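Local coordinates for protein putative rubredoxin reductase (Rhodopseudomonas palustris, PDB 3FG2) that probably passes electrons from NADH through its bound FAD to the ferredoxin that serves the CYP199A2 system, at residues V18-A23 against R306-A311; A48-G53 against L155-T160; R180-E185 against L329-L334; V220-S223 against T227-C230. All coordinates share one frame; numbering follows the deposited sequence.

The four contacts spread over a single chain that carries one FAD. Contact 1 joins helix 11-22 to the turn after helix 293-306, in the FAD-binding Rossmann-type unit, beside the parallel sheet with strands 4-7 and 29-32. Contact 2 joins the FAD side to helix 152-163 of what is probably a second Rossmann-type unit. Contact 4 is a hairpin packed on that unit's parallel sheet. Contacts 1 and 4 lie farthest apart, about 51 Å between centres; contacts 2 and 3 are about 21 Å apart. Along the chain, contacts 2 and 4 nest inside the loop closed by contact 1, while contact 3 crosses it. Contacts 2 and 3 tie the FAD side and the C-terminal antiparallel sheet to the same central unit, with helix 152-163 next to both.

Contact 1. Residues V18-A23 against R306-A311; sequences VSLRQA and RLTGDA
L20 meets L307 and T308 through one methyl. Its CD1 lies 4.1 Å from L307 CB and 4.1 Å from T308 CG2, so it touches the two central residues of the turn. The L20 side chain crosses those of L307 and T308 at a slant. A23, the first residue past helix 11-22, makes the second point of contact. Its CB is 3.7 Å from T308 OG1 and 3.8 Å from T308 CG2. The methyl of A23 therefore rests against both branches of the threonine.

With T308 chi1 at 69°, OG1 and CG2 both lie on the A23 side, which is why one methyl meets both. OG1 turns back to the end of helix 293-306, where A304 O and A305 O both lie within hydrogen-bonding reach of its one proton. A type I beta turn from R306 to G309 carries L307 and T308, and its G309 N bonds to R306 O at 3.0 Å.

Further out, L20 also packs on A304 of helix 293-306 and on I29 of strand 29-32. Y25 touches both L20 and T308. The contact thus joins the end of the first helix of the FAD-binding Rossmann unit to the end of helix 293-306. Between the two segments there are van der Waals contacts alone. The oxygen that T308 offers to A23 is already engaged at the helix end, so a methyl is a fitting neighbour for it.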
# COMPACT_ATOMS: atom_id res chain seq x y z
N VAL A 18 17.68 1.71 8.54
CA VAL A 18 18.78 1.78 7.60
C VAL A 18 19.24 3.21 7.33
O VAL A 18 20.43 3.51 7.44
CB VAL A 18 18.40 1.10 6.27
CG1 VAL A 18 19.42 1.43 5.19
CG2 VAL A 18 18.31 -0.40 6.48
N SER A 19 18.30 4.10 7.00
CA SER A 19 18.64 5.48 6.71
C SER A 19 19.26 6.17 7.92
O SER A 19 20.06 7.10 7.78
CB SER A 19 17.41 6.26 6.26
OG SER A 19 16.95 5.79 5.01
N LEU A 20 18.88 5.71 9.10
CA LEU A 20 19.40 6.28 10.33
C LEU A 20 20.90 5.98 10.39
O LEU A 20 21.71 6.86 10.68
CB LEU A 20 18.66 5.67 11.52
CG LEU A 20 18.31 6.49 12.76
CD1 LEU A 20 17.99 7.94 12.40
CD2 LEU A 20 17.10 5.82 13.43
N ARG A 21 21.25 4.73 10.11
CA ARG A 21 22.65 4.31 10.12
C ARG A 21 23.46 4.99 9.02
O ARG A 21 24.56 5.49 9.27
CB ARG A 21 22.78 2.79 9.99
CG ARG A 21 22.52 2.02 11.28
CD ARG A 21 23.33 2.58 12.45
NE ARG A 21 23.27 1.72 13.63
CZ ARG A 21 23.17 2.16 14.87
NH1 ARG A 21 23.12 3.47 15.10
NH2 ARG A 21 23.10 1.31 15.89
N GLN A 22 22.92 5.01 7.81
CA GLN A 22 23.62 5.65 6.70
C GLN A 22 24.01 7.06 7.09
O GLN A 22 25.09 7.53 6.75
CB GLN A 22 22.74 5.68 5.45
CG GLN A 22 22.57 4.33 4.78
CD GLN A 22 21.71 4.41 3.54
OE1 GLN A 22 22.00 5.16 2.62
NE2 GLN A 22 20.64 3.62 3.51
N ALA A 23 23.13 7.74 7.83
CA ALA A 23 23.39 9.10 8.27
C ALA A 23 24.28 9.12 9.51
O ALA A 23 24.42 10.15 10.17
CB ALA A 23 22.07 9.81 8.56
N ARG A 306 16.07 14.03 10.09
CA ARG A 306 15.78 14.91 11.21
C ARG A 306 16.54 14.47 12.46
O ARG A 306 17.27 15.26 13.07
CB ARG A 306 14.28 14.90 11.51
CG ARG A 306 13.82 16.05 12.40
CD ARG A 306 12.37 15.85 12.81
NE ARG A 306 12.27 14.81 13.83
CZ ARG A 306 11.32 13.89 13.87
NH1 ARG A 306 10.36 13.87 12.95
NH2 ARG A 306 11.33 12.99 14.85
N LEU A 307 16.37 13.22 12.85
CA LEU A 307 17.02 12.69 14.04
C LEU A 307 18.54 12.76 13.98
O LEU A 307 19.22 12.35 14.93
CB LEU A 307 16.58 11.24 14.28
CG LEU A 307 15.08 11.01 14.46
CD1 LEU A 307 14.81 9.53 14.67
CD2 LEU A 307 14.58 11.82 15.63
N THR A 308 19.08 13.26 12.87
CA THR A 308 20.53 13.36 12.72
C THR A 308 21.01 14.76 12.35
O THR A 308 22.18 14.92 12.02
CB THR A 308 21.10 12.38 11.66
OG1 THR A 308 20.69 12.79 10.35
CG2 THR A 308 20.65 10.96 11.94
N GLY A 309 20.13 15.75 12.38
CA GLY A 309 20.60 17.09 12.04
C GLY A 309 19.67 18.03 11.30
O GLY A 309 19.23 19.03 11.88
N ASP A 310 19.38 17.77 10.03
CA ASP A 310 18.49 18.68 9.31
C ASP A 310 17.03 18.26 9.36
O ASP A 310 16.62 17.26 8.76
CB ASP A 310 18.93 18.87 7.84
CG ASP A 310 19.00 17.58 7.07
OD1 ASP A 310 18.76 17.62 5.83
OD2 ASP A 310 19.30 16.54 7.68
N ALA A 311 16.25 19.05 10.09
CA ALA A 311 14.83 18.81 10.22
C ALA A 311 14.16 19.62 9.12
O ALA A 311 14.24 20.85 9.12
CB ALA A 311 14.34 19.26 11.58

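Contact 2. Residues A48-G53 against L155-T160; sequences AYLKSG and LEFAAT. With GOL (glycerol), chain C.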
# COMPACT_ATOMS: atom_id res chain seq x y z
N ALA A 48 4.41 -11.62 -8.25
CA ALA A 48 5.31 -12.75 -8.49
C ALA A 48 5.23 -13.86 -7.46
O ALA A 48 5.15 -15.03 -7.82
CB ALA A 48 6.75 -12.26 -8.60
N TYR A 49 5.26 -13.52 -6.17
CA TYR A 49 5.22 -14.54 -5.14
C TYR A 49 4.13 -15.60 -5.35
O TYR A 49 4.38 -16.80 -5.23
CB TYR A 49 5.08 -13.93 -3.76
CG TYR A 49 5.32 -14.96 -2.68
CD1 TYR A 49 6.59 -15.49 -2.48
CD2 TYR A 49 4.27 -15.46 -1.92
CE1 TYR A 49 6.81 -16.51 -1.56
CE2 TYR A 49 4.47 -16.48 -1.00
CZ TYR A 49 5.75 -17.00 -0.82
OH TYR A 49 5.95 -18.02 0.08
N LEU A 50 2.91 -15.16 -5.65
CA LEU A 50 1.80 -16.07 -5.89
C LEU A 50 2.11 -17.06 -7.01
O LEU A 50 1.42 -18.06 -7.18
CB LEU A 50 0.54 -15.28 -6.23
CG LEU A 50 -0.43 -14.92 -5.11
CD1 LEU A 50 0.29 -14.79 -3.78
CD2 LEU A 50 -1.13 -13.63 -5.48
N LYS A 51 3.16 -16.78 -7.77
CA LYS A 51 3.54 -17.65 -8.88
C LYS A 51 4.85 -18.39 -8.61
O LYS A 51 5.28 -19.22 -9.41
CB LYS A 51 3.72 -16.82 -10.16
CG LYS A 51 2.63 -15.80 -10.42
CD LYS A 51 3.02 -14.91 -11.58
CE LYS A 51 1.97 -13.88 -11.89
NZ LYS A 51 2.49 -12.93 -12.91
N SER A 52 5.49 -18.09 -7.49
CA SER A 52 6.76 -18.73 -7.16
C SER A 52 6.55 -20.09 -6.52
O SER A 52 5.43 -20.60 -6.47
CB SER A 52 7.57 -17.85 -6.20
OG SER A 52 6.95 -17.79 -4.92
N GLY A 53 7.64 -20.67 -6.03
CA GLY A 53 7.56 -21.96 -5.38
C GLY A 53 7.40 -21.76 -3.89
O GLY A 53 7.42 -22.72 -3.11
N LEU A 155 -7.20 -7.02 -7.93
CA LEU A 155 -7.05 -7.28 -9.36
C LEU A 155 -5.73 -7.96 -9.69
O LEU A 155 -5.67 -8.81 -10.57
CB LEU A 155 -7.19 -5.98 -10.16
CG LEU A 155 -8.59 -5.33 -10.09
CD1 LEU A 155 -8.61 -4.06 -10.92
CD2 LEU A 155 -9.64 -6.31 -10.60
N GLU A 156 -4.67 -7.58 -8.97
CA GLU A 156 -3.38 -8.20 -9.21
C GLU A 156 -3.55 -9.69 -8.91
O GLU A 156 -3.01 -10.54 -9.61
CB GLU A 156 -2.32 -7.57 -8.31
CG GLU A 156 -2.12 -6.07 -8.57
CD GLU A 156 -0.96 -5.46 -7.80
OE1 GLU A 156 -0.54 -6.04 -6.77
OE2 GLU A 156 -0.48 -4.39 -8.21
N PHE A 157 -4.33 -10.01 -7.87
CA PHE A 157 -4.58 -11.39 -7.50
C PHE A 157 -5.47 -12.07 -8.54
O PHE A 157 -5.16 -13.14 -9.05
CB PHE A 157 -5.27 -11.49 -6.14
CG PHE A 157 -5.86 -12.85 -5.86
CD1 PHE A 157 -5.05 -13.93 -5.56
CD2 PHE A 157 -7.24 -13.06 -5.99
CE1 PHE A 157 -5.58 -15.21 -5.40
CE2 PHE A 157 -7.79 -14.32 -5.82
CZ PHE A 157 -6.96 -15.40 -5.53
N ALA A 158 -6.59 -11.42 -8.86
CA ALA A 158 -7.55 -11.96 -9.81
C ALA A 158 -6.92 -12.44 -11.12
O ALA A 158 -7.28 -13.50 -11.64
CB ALA A 158 -8.62 -10.94 -10.10
N ALA A 159 -6.01 -11.65 -11.68
CA ALA A 159 -5.38 -12.03 -12.93
C ALA A 159 -4.58 -13.32 -12.75
O ALA A 159 -4.65 -14.23 -13.58
CB ALA A 159 -4.48 -10.91 -13.42
N THR A 160 -3.84 -13.41 -11.65
CA THR A 160 -3.05 -14.59 -11.40
C THR A 160 -3.90 -15.82 -11.15
O THR A 160 -3.62 -16.89 -11.68
CB THR A 160 -2.08 -14.35 -10.24
OG1 THR A 160 -1.09 -13.40 -10.66
CG2 THR A 160 -1.39 -15.65 -9.83
C1 GOL C . -0.65 -10.15 -11.79
O1 GOL C . -0.37 -10.20 -10.39
C2 GOL C . 0.63 -9.68 -12.59
O2 GOL C . 0.98 -10.73 -13.51
C3 GOL C . 1.86 -9.38 -11.67
O3 GOL C . 2.57 -10.55 -11.21
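K51 NZ donates two hydrogen bonds to one glycerol. It reaches O2 of the glycerol at 2.7 Å and O3 of the glycerol at 2.9 Å. The glycerol probably comes from the crystallisation liquor. Its O1 donates to E156 O at 2.8 Å, so the molecule bridges the lysine and the helix backbone. It is also hydrogen-bonded to G325 O. The lysine gets there on an extended chain, with every torsion beyond CB near 180°. On the way it passes T160. K51 CE lies 3.3 Å from T160 OG1, and K51 CG packs on the T160 methyl, the two side chains crossing at a slant.

T160 belongs to helix 152-163, which follows strand 144-148, with a GxGxxG sequence running from the turn into its first residues. This is consistent with the dinucleotide-binding helix of a second Rossmann-type unit. The segment 48-53 comes from the FAD side of the fold, just after the FAD-binding K47. E156 of the helix forms a salt bridge with K47 through OE1, and its OE2 accepts from S322 OG and D323 N.

L50 makes the apolar half of the contact. Its CD2 meets F157 CD1 at 3.9 Å, in the plane of the ring and at its edge. The two side chains cross at about a right angle. L50 CB lies 4.1 Å from T160 CG2, the methyl that stands anti to the threonine backbone N. S132 and L135 of helix 129-138 continue the packing beside L50 and F157, respectively.

Contact 3. Residues R180-E185 against L329-L334; sequences RVVTPE and LQIVGL
Strand 327-333 of the C-terminal antiparallel sheet faces the loop that leads into helix 184-196, and V182 of that loop reaches the strand. Its CG1 methyl does the touching. V182 CG1 lies 3.9 Å from I331 CD1 and 4.2 Å from L329 CD1. The two partners are alternate residues of the strand, so their side chains leave it on the same face, toward the loop. The V182 and I331 side chains cross at about a right angle, methyl against methyl.

The I331 chain is stretched out beyond CB, chi2 175°. This carries CD1 outward from the strand, where it also comes within 4.2 Å of V181 O. In V182, CG1 stands anti to the carbonyl carbon, chi1 -54°, which puts it on the strand side, against I331 CD1. V181 adds a smaller share at the margin of the contact.

Other parts of the chain set the two sides. The strand is held beside strand 319-324 by backbone bonds between L329 and S322 and between I331 and F320. On the loop side, V182 O accepts from R176 NH1. F152 of helix 152-163 touches V181, L329 and I331 alike, so it completes the apolar cluster between the segments. FAD lies about 9 Å from the I331 side chain.

The contact joins the family region of pyridine nucleotide-disulphide oxidoreductases to the reductase C-terminal region. What meets between them here is chiefly aliphatic methyl groups. Between these two segments the contact is dispersion and the burial of a small apolar surface, so it probably has little directional preference.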
# COMPACT_ATOMS: atom_id res chain seq x y z
N ARG A 180 -11.34 4.31 -5.96
CA ARG A 180 -10.70 5.10 -4.92
C ARG A 180 -9.34 5.66 -5.34
O ARG A 180 -8.85 6.61 -4.73
CB ARG A 180 -10.52 4.23 -3.66
CG ARG A 180 -9.77 4.87 -2.50
CD ARG A 180 -10.59 5.98 -1.83
NE ARG A 180 -10.15 7.31 -2.23
CZ ARG A 180 -9.19 8.00 -1.62
NH1 ARG A 180 -8.56 7.49 -0.57
NH2 ARG A 180 -8.85 9.19 -2.08
N VAL A 181 -8.75 5.11 -6.39
CA VAL A 181 -7.41 5.55 -6.79
C VAL A 181 -7.09 5.94 -8.24
O VAL A 181 -6.04 6.54 -8.47
CB VAL A 181 -6.37 4.50 -6.35
CG1 VAL A 181 -6.27 4.46 -4.84
CG2 VAL A 181 -6.76 3.12 -6.88
N VAL A 182 -7.94 5.61 -9.20
CA VAL A 182 -7.66 5.97 -10.60
C VAL A 182 -8.87 6.61 -11.27
O VAL A 182 -10.00 6.48 -10.77
CB VAL A 182 -7.24 4.73 -11.45
CG1 VAL A 182 -6.09 4.01 -10.79
CG2 VAL A 182 -8.43 3.79 -11.64
N THR A 183 -8.64 7.30 -12.39
CA THR A 183 -9.74 7.93 -13.12
C THR A 183 -10.42 6.90 -14.04
O THR A 183 -9.84 5.86 -14.36
CB THR A 183 -9.24 9.16 -13.95
OG1 THR A 183 -8.24 8.75 -14.89
CG2 THR A 183 -8.65 10.21 -13.02
N PRO A 184 -11.66 7.17 -14.47
CA PRO A 184 -12.44 6.27 -15.34
C PRO A 184 -11.74 5.62 -16.53
O PRO A 184 -11.99 4.45 -16.82
CB PRO A 184 -13.62 7.15 -15.76
CG PRO A 184 -13.82 8.03 -14.56
CD PRO A 184 -12.40 8.43 -14.24
N GLU A 185 -10.89 6.36 -17.24
CA GLU A 185 -10.21 5.79 -18.40
C GLU A 185 -9.32 4.61 -18.01
O GLU A 185 -9.14 3.68 -18.80
CB GLU A 185 -9.38 6.84 -19.13
CG GLU A 185 -10.13 8.12 -19.48
CD GLU A 185 -10.43 9.00 -18.25
OE1 GLU A 185 -9.60 9.03 -17.30
OE2 GLU A 185 -11.49 9.67 -18.24
N LEU A 329 0.90 -0.57 -14.46
CA LEU A 329 0.25 0.71 -14.22
C LEU A 329 1.16 1.54 -13.33
O LEU A 329 1.57 1.08 -12.26
CB LEU A 329 -1.09 0.52 -13.51
CG LEU A 329 -2.18 1.60 -13.57
CD1 LEU A 329 -3.02 1.53 -12.30
CD2 LEU A 329 -1.59 2.98 -13.71
N GLN A 330 1.47 2.74 -13.77
CA GLN A 330 2.30 3.63 -12.97
C GLN A 330 1.56 4.95 -12.80
O GLN A 330 1.01 5.50 -13.76
CB GLN A 330 3.65 3.87 -13.65
CG GLN A 330 4.57 2.68 -13.62
CD GLN A 330 5.77 2.88 -14.50
OE1 GLN A 330 5.64 3.05 -15.71
NE2 GLN A 330 6.95 2.89 -13.90
N ILE A 331 1.54 5.45 -11.57
CA ILE A 331 0.85 6.69 -11.29
C ILE A 331 1.80 7.62 -10.56
O ILE A 331 2.47 7.19 -9.63
CB ILE A 331 -0.35 6.49 -10.35
CG1 ILE A 331 -1.28 5.41 -10.90
CG2 ILE A 331 -1.11 7.80 -10.20
CD1 ILE A 331 -2.44 5.07 -9.97
N VAL A 332 1.87 8.87 -10.99
CA VAL A 332 2.69 9.85 -10.31
C VAL A 332 1.79 11.06 -10.05
O VAL A 332 1.20 11.63 -10.98
CB VAL A 332 3.92 10.28 -11.14
CG1 VAL A 332 3.50 10.84 -12.49
CG2 VAL A 332 4.71 11.33 -10.36
N GLY A 333 1.68 11.44 -8.78
CA GLY A 333 0.84 12.57 -8.40
C GLY A 333 -0.50 12.11 -7.83
O GLY A 333 -0.83 10.93 -7.89
N LEU A 334 -1.26 13.05 -7.26
CA LEU A 334 -2.57 12.73 -6.69
C LEU A 334 -3.64 13.27 -7.65
O LEU A 334 -3.69 14.48 -7.91
CB LEU A 334 -2.70 13.38 -5.31
CG LEU A 334 -1.67 12.94 -4.26
CD1 LEU A 334 -1.74 13.83 -3.02
CD2 LEU A 334 -1.93 11.50 -3.87

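Contact 4. Residues V220-S223 against T227-C230; sequences VVLS and TLPC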
# COMPACT_ATOMS: atom_id res chain seq x y z
N VAL A 220 -21.03 -16.42 -2.65
CA VAL A 220 -21.11 -15.11 -2.01
C VAL A 220 -22.44 -14.45 -2.37
O VAL A 220 -22.75 -14.25 -3.55
CB VAL A 220 -19.93 -14.19 -2.44
CG1 VAL A 220 -20.09 -12.81 -1.82
CG2 VAL A 220 -18.61 -14.81 -2.01
N VAL A 221 -23.23 -14.15 -1.36
CA VAL A 221 -24.53 -13.52 -1.58
C VAL A 221 -24.34 -12.01 -1.70
O VAL A 221 -23.62 -11.39 -0.91
CB VAL A 221 -25.50 -13.84 -0.42
CG1 VAL A 221 -26.91 -13.40 -0.79
CG2 VAL A 221 -25.48 -15.33 -0.12
N LEU A 222 -24.99 -11.42 -2.69
CA LEU A 222 -24.86 -9.98 -2.93
C LEU A 222 -26.09 -9.18 -2.51
O LEU A 222 -27.17 -9.73 -2.27
CB LEU A 222 -24.58 -9.74 -4.42
CG LEU A 222 -23.36 -10.47 -5.00
CD1 LEU A 222 -23.34 -10.30 -6.51
CD2 LEU A 222 -22.09 -9.93 -4.36
N SER A 223 -25.90 -7.86 -2.45
CA SER A 223 -26.97 -6.94 -2.07
C SER A 223 -28.11 -6.87 -3.09
O SER A 223 -29.11 -6.19 -2.85
CB SER A 223 -26.40 -5.54 -1.84
OG SER A 223 -25.55 -5.16 -2.91
N THR A 227 -26.74 -14.80 -5.75
CA THR A 227 -25.61 -15.45 -5.12
C THR A 227 -24.63 -15.93 -6.17
O THR A 227 -25.03 -16.52 -7.17
CB THR A 227 -26.05 -16.67 -4.30
OG1 THR A 227 -26.81 -16.24 -3.16
CG2 THR A 227 -24.84 -17.47 -3.83
N LEU A 228 -23.34 -15.66 -5.95
CA LEU A 228 -22.31 -16.11 -6.88
C LEU A 228 -21.65 -17.34 -6.28
O LEU A 228 -21.03 -17.27 -5.23
CB LEU A 228 -21.26 -15.02 -7.09
CG LEU A 228 -21.71 -13.73 -7.78
CD1 LEU A 228 -20.49 -12.85 -8.01
CD2 LEU A 228 -22.39 -14.05 -9.10
N PRO A 229 -21.79 -18.50 -6.94
CA PRO A 229 -21.18 -19.72 -6.40
C PRO A 229 -19.65 -19.61 -6.42
O PRO A 229 -19.08 -18.92 -7.26
CB PRO A 229 -21.69 -20.80 -7.34
CG PRO A 229 -21.82 -20.07 -8.66
CD PRO A 229 -22.43 -18.74 -8.25
N CYS A 230 -19.01 -20.27 -5.46
CA CYS A 230 -17.56 -20.25 -5.36
C CYS A 230 -17.11 -21.14 -4.21
O CYS A 230 -17.87 -21.41 -3.29
CB CYS A 230 -17.08 -18.82 -5.12
SG CYS A 230 -17.58 -18.09 -3.54
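V220 and L228 exchange two backbone hydrogen bonds and form an antiparallel hydrogen-bonded pair. V220 N donates to L228 O at 2.7 Å, and L228 N donates to V220 O at 2.8 Å. The second is nearly straight, 174° at the hydrogen. Both donors are tilted out of the carbonyl plane they reach. V221 and T227 form the next, non-hydrogen-bonded pair. V220 O also receives a CA-H contact from T227 CA at 3.5 Å.

The side chains pack on two faces. On one, V221 meets T227. T227 OG1 lies 3.4 Å from V221 CG2, and it stands anti to the threonine carbonyl carbon, chi1 -68°, turned toward the valine methyls. On the other face, L222 CD1 rests 4.0 Å from L228 CG. V220 CG2 meets C230 SG there at 3.8 Å.

The segments lie on the two arms of a beta hairpin, strands 216-222 and 227-229. Residues 220-222 and 227-229 run at 158°, close to antiparallel. Strand 207-213 pairs with the other edge of strand 216-222, giving a three-stranded sheet. The face with V220, L222 and L228 turns to the parallel sheet, where V146 of strand 144-148 touches V220 and V171 of strand 167-171 touches both leucines.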